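Local coordinates for putative diflavin flavoprotein A 5 (PDB 4FEK) that is the N-terminal metallo-beta-lactamase-like domain of a flavoprotein that probably passes electrons from NADH to oxygen, reducing it to water, at residues L21-W26 against E61-I66. Numbering follows the deposited sequence.
Sequences LRARSW and ESFMKI
Ser25 OG bonds to Ser27 O and, weakly, to Arg7 NE. The hydroxyl, set anti to the backbone N, points away from the Phe63 ring, and CB makes the contact. Ser25 CB rests at the ring edge, 3.7 Å from Phe63 CZ.

Phe63 carries the helix side of the contact. A chi1 of -78° keeps its CG beside the backbone N and anti to the carbonyl carbon, which carries the ring out over Ala23. Ala23 CB sits under one face, 3.6 Å from the ring centroid and 16° off the normal. This is a CH-pi contact. The methyl is displaced toward the CB end of the ring, with CG and CD1 of Phe63 as its nearest atoms. Arg24 O meets the ring edge, 3.5 Å from Phe63 CE1. Ala23 O stands above the ring plane, on the face that Ala23 CB covers, 3.6 Å from Phe63 CZ.

The side chain of Arg24 leaves on the other side of the strand. There its guanidinium pairs with Asp8 and Asp183, and Trp26 CZ2 lies over one of its faces. Leu29 also packs against Phe63.

The contact joins strand 18-25 of the seven-stranded sheet to helix 61-74 through Phe63. It packs a helix on a sheet face of the metallo-beta-lactamase-like fold. The segment axes run at 119°, 9.2 Å apart at their closest. Between these segments the join is buried and made by van der Waals and CH-pi contact. The positively polarised ring edge facing Arg24 O probably adds a mild electrostatic attraction.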
ATOM      1  N   LEU A  21      -7.447  -7.018  -3.404  1.00 11.56           N
ATOM      2  CA  LEU A  21      -8.679  -6.365  -3.805  1.00 14.72           C
ATOM      3  C   LEU A  21      -8.279  -5.058  -4.473  1.00 16.59           C
ATOM      4  O   LEU A  21      -7.732  -4.187  -3.807  1.00 17.42           O
ATOM      5  CB  LEU A  21      -9.556  -6.056  -2.578  1.00 16.79           C
ATOM      6  CG  LEU A  21     -10.308  -7.234  -1.943  1.00 16.68           C
ATOM      7  CD1 LEU A  21      -9.346  -8.114  -1.153  1.00 18.29           C
ATOM      8  CD2 LEU A  21     -11.459  -6.741  -1.055  1.00 22.46           C
ATOM      9  N   ARG A  22      -8.504  -4.934  -5.780  1.00 12.96           N
ATOM     10  CA  ARG A  22      -8.188  -3.685  -6.488  1.00 14.27           C
ATOM     11  C   ARG A  22      -9.470  -2.902  -6.702  1.00 13.86           C
ATOM     12  O   ARG A  22     -10.344  -3.325  -7.466  1.00 16.85           O
ATOM     13  CB  ARG A  22      -7.559  -3.971  -7.855  1.00 13.00           C
ATOM     14  CG  ARG A  22      -6.416  -4.970  -7.849  1.00 19.67           C
ATOM     15  CD  ARG A  22      -6.032  -5.262  -9.307  1.00 31.06           C
ATOM     16  NE  ARG A  22      -5.181  -4.231  -9.844  1.00 34.13           N
ATOM     17  CZ  ARG A  22      -5.239  -3.692 -11.060  1.00 26.99           C
ATOM     18  NH1 ARG A  22      -6.139  -4.036 -11.967  1.00 22.49           N
ATOM     19  NH2 ARG A  22      -4.362  -2.760 -11.363  1.00 24.99           N
ATOM     20  N   ALA A  23      -9.612  -1.798  -5.993  1.00 14.36           N
ATOM     21  CA  ALA A  23     -10.750  -0.917  -6.179  1.00 15.07           C
ATOM     22  C   ALA A  23     -10.405  -0.080  -7.384  1.00 20.46           C
ATOM     23  O   ALA A  23      -9.371   0.597  -7.391  1.00 15.75           O
ATOM     24  CB  ALA A  23     -10.916  -0.038  -4.975  1.00 11.73           C
ATOM     25  N   ARG A  24     -11.257  -0.119  -8.398  1.00 18.45           N
ATOM     26  CA  ARG A  24     -10.918   0.471  -9.689  1.00 21.34           C
ATOM     27  C   ARG A  24     -11.774   1.675 -10.013  1.00 24.32           C
ATOM     28  O   ARG A  24     -12.983   1.694  -9.723  1.00 18.51           O
ATOM     29  CB  ARG A  24     -11.035  -0.575 -10.810  1.00 18.38           C
ATOM     30  CG  ARG A  24     -10.160  -1.794 -10.599  1.00 19.36           C
ATOM     31  CD  ARG A  24     -10.057  -2.617 -11.857  1.00 22.75           C
ATOM     32  NE  ARG A  24     -11.356  -3.127 -12.284  1.00 26.04           N
ATOM     33  CZ  ARG A  24     -11.585  -3.701 -13.461  1.00 32.63           C
ATOM     34  NH1 ARG A  24     -10.599  -3.856 -14.336  1.00 34.19           N
ATOM     35  NH2 ARG A  24     -12.809  -4.114 -13.766  1.00 35.62           N
ATOM     36  N   SER A  25     -11.140   2.687 -10.613  1.00 21.02           N
ATOM     37  CA  SER A  25     -11.867   3.825 -11.156  1.00 20.98           C
ATOM     38  C   SER A  25     -11.342   4.216 -12.545  1.00 22.82           C
ATOM     39  O   SER A  25     -10.144   4.438 -12.736  1.00 20.98           O
ATOM     40  CB  SER A  25     -11.812   5.026 -10.217  1.00 19.87           C
ATOM     41  OG  SER A  25     -12.593   6.105 -10.742  1.00 22.20           O
ATOM     42  N   TRP A  26     -12.239   4.290 -13.518  1.00 24.36           N
ATOM     43  CA  TRP A  26     -11.813   4.632 -14.881  1.00 26.32           C
ATOM     44  C   TRP A  26     -11.567   6.133 -15.090  1.00 28.44           C
ATOM     45  O   TRP A  26     -11.040   6.550 -16.129  1.00 29.01           O
ATOM     46  CB  TRP A  26     -12.801   4.060 -15.904  1.00 37.27           C
ATOM     47  CG  TRP A  26     -12.881   2.559 -15.784  1.00 38.02           C
ATOM     48  CD1 TRP A  26     -13.727   1.835 -14.985  1.00 37.67           C
ATOM     49  CD2 TRP A  26     -12.048   1.606 -16.450  1.00 36.22           C
ATOM     50  NE1 TRP A  26     -13.475   0.490 -15.123  1.00 33.98           N
ATOM     51  CE2 TRP A  26     -12.452   0.323 -16.020  1.00 35.59           C
ATOM     52  CE3 TRP A  26     -10.998   1.712 -17.367  1.00 37.31           C
ATOM     53  CZ2 TRP A  26     -11.849  -0.845 -16.485  1.00 37.95           C
ATOM     54  CZ3 TRP A  26     -10.402   0.551 -17.832  1.00 41.15           C
ATOM     55  CH2 TRP A  26     -10.832  -0.712 -17.393  1.00 40.15           C
ATOM     56  N   GLU A  61     -12.148   7.111   1.308  1.00 23.88           N
ATOM     57  CA  GLU A  61     -13.616   7.126   1.435  1.00 27.27           C
ATOM     58  C   GLU A  61     -14.333   6.888   0.105  1.00 28.08           C
ATOM     59  O   GLU A  61     -15.395   6.256   0.053  1.00 25.84           O
ATOM     60  CB  GLU A  61     -14.121   8.434   2.081  1.00 32.97           C
ATOM     61  CG  GLU A  61     -15.660   8.485   2.200  1.00 41.08           C
ATOM     62  CD  GLU A  61     -16.180   9.580   3.111  1.00 53.17           C
ATOM     63  OE1 GLU A  61     -15.473  10.590   3.305  1.00 58.72           O
ATOM     64  OE2 GLU A  61     -17.304   9.422   3.638  1.00 60.62           O
ATOM     65  N   SER A  62     -13.726   7.365  -0.975  1.00 27.60           N
ATOM     66  CA  SER A  62     -14.345   7.310  -2.293  1.00 30.05           C
ATOM     67  C   SER A  62     -14.647   5.873  -2.732  1.00 23.64           C
ATOM     68  O   SER A  62     -15.615   5.616  -3.466  1.00 26.12           O
ATOM     69  CB  SER A  62     -13.446   8.012  -3.315  1.00 34.71           C
ATOM     70  OG  SER A  62     -13.984   7.896  -4.619  1.00 46.37           O
ATOM     71  N   PHE A  63     -13.825   4.941  -2.259  1.00 19.47           N
ATOM     72  CA  PHE A  63     -13.960   3.517  -2.581  1.00 15.17           C
ATOM     73  C   PHE A  63     -14.533   2.710  -1.401  1.00 21.81           C
ATOM     74  O   PHE A  63     -14.687   1.491  -1.494  1.00 20.75           O
ATOM     75  CB  PHE A  63     -12.587   2.937  -2.888  1.00 13.70           C
ATOM     76  CG  PHE A  63     -12.072   3.252  -4.262  1.00 20.94           C
ATOM     77  CD1 PHE A  63     -12.847   3.009  -5.389  1.00 20.68           C
ATOM     78  CD2 PHE A  63     -10.779   3.738  -4.429  1.00 20.66           C
ATOM     79  CE1 PHE A  63     -12.350   3.260  -6.659  1.00 20.29           C
ATOM     80  CE2 PHE A  63     -10.283   4.005  -5.704  1.00 16.87           C
ATOM     81  CZ  PHE A  63     -11.079   3.756  -6.814  1.00 20.47           C
HETATM   82  N   MSE A  64     -14.832   3.388  -0.299  1.00 24.09           N
HETATM   83  CA  MSE A  64     -15.161   2.712   0.956  1.00 25.29           C
HETATM   84  C   MSE A  64     -16.278   1.692   0.838  1.00 21.87           C
HETATM   85  O   MSE A  64     -16.121   0.545   1.274  1.00 20.40           O
HETATM   86  CB  MSE A  64     -15.554   3.725   2.025  1.00 27.79           C
HETATM   87  CG  MSE A  64     -16.096   3.093   3.294  1.00 33.77           C
HETATM   88 SE   MSE A  64     -16.629   4.460   4.598  0.89 48.02          SE
HETATM   89  CE  MSE A  64     -18.017   5.371   3.556  1.00 46.02           C
ATOM     90  N   LYS A  65     -17.398   2.114   0.262  1.00 22.43           N
ATOM     91  CA  LYS A  65     -18.574   1.253   0.182  1.00 28.67           C
ATOM     92  C   LYS A  65     -18.329  -0.009  -0.630  1.00 21.98           C
ATOM     93  O   LYS A  65     -18.599  -1.108  -0.153  1.00 19.72           O
ATOM     94  CB  LYS A  65     -19.792   1.997  -0.368  1.00 35.21           C
ATOM     95  CG  LYS A  65     -21.044   1.118  -0.401  1.00 46.72           C
ATOM     96  CD  LYS A  65     -22.231   1.825  -1.062  1.00 57.30           C
ATOM     97  CE  LYS A  65     -23.508   0.999  -0.977  1.00 64.68           C
ATOM     98  NZ  LYS A  65     -24.078   0.931   0.402  1.00 68.38           N
ATOM     99  N   ILE A  66     -17.800   0.128  -1.848  1.00 20.09           N
ATOM    100  CA  ILE A  66     -17.573  -1.073  -2.658  1.00 20.44           C
ATOM    101  C   ILE A  66     -16.443  -1.935  -2.099  1.00 19.38           C
ATOM    102  O   ILE A  66     -16.463  -3.159  -2.232  1.00 21.99           O
ATOM    103  CB  ILE A  66     -17.332  -0.765  -4.160  1.00 19.59           C
ATOM    104  CG1 ILE A  66     -16.123   0.145  -4.349  1.00 20.53           C
ATOM    105  CG2 ILE A  66     -18.571  -0.138  -4.787  1.00 29.42           C
ATOM    106  CD1 ILE A  66     -15.782   0.387  -5.811  1.00 20.52           C
TER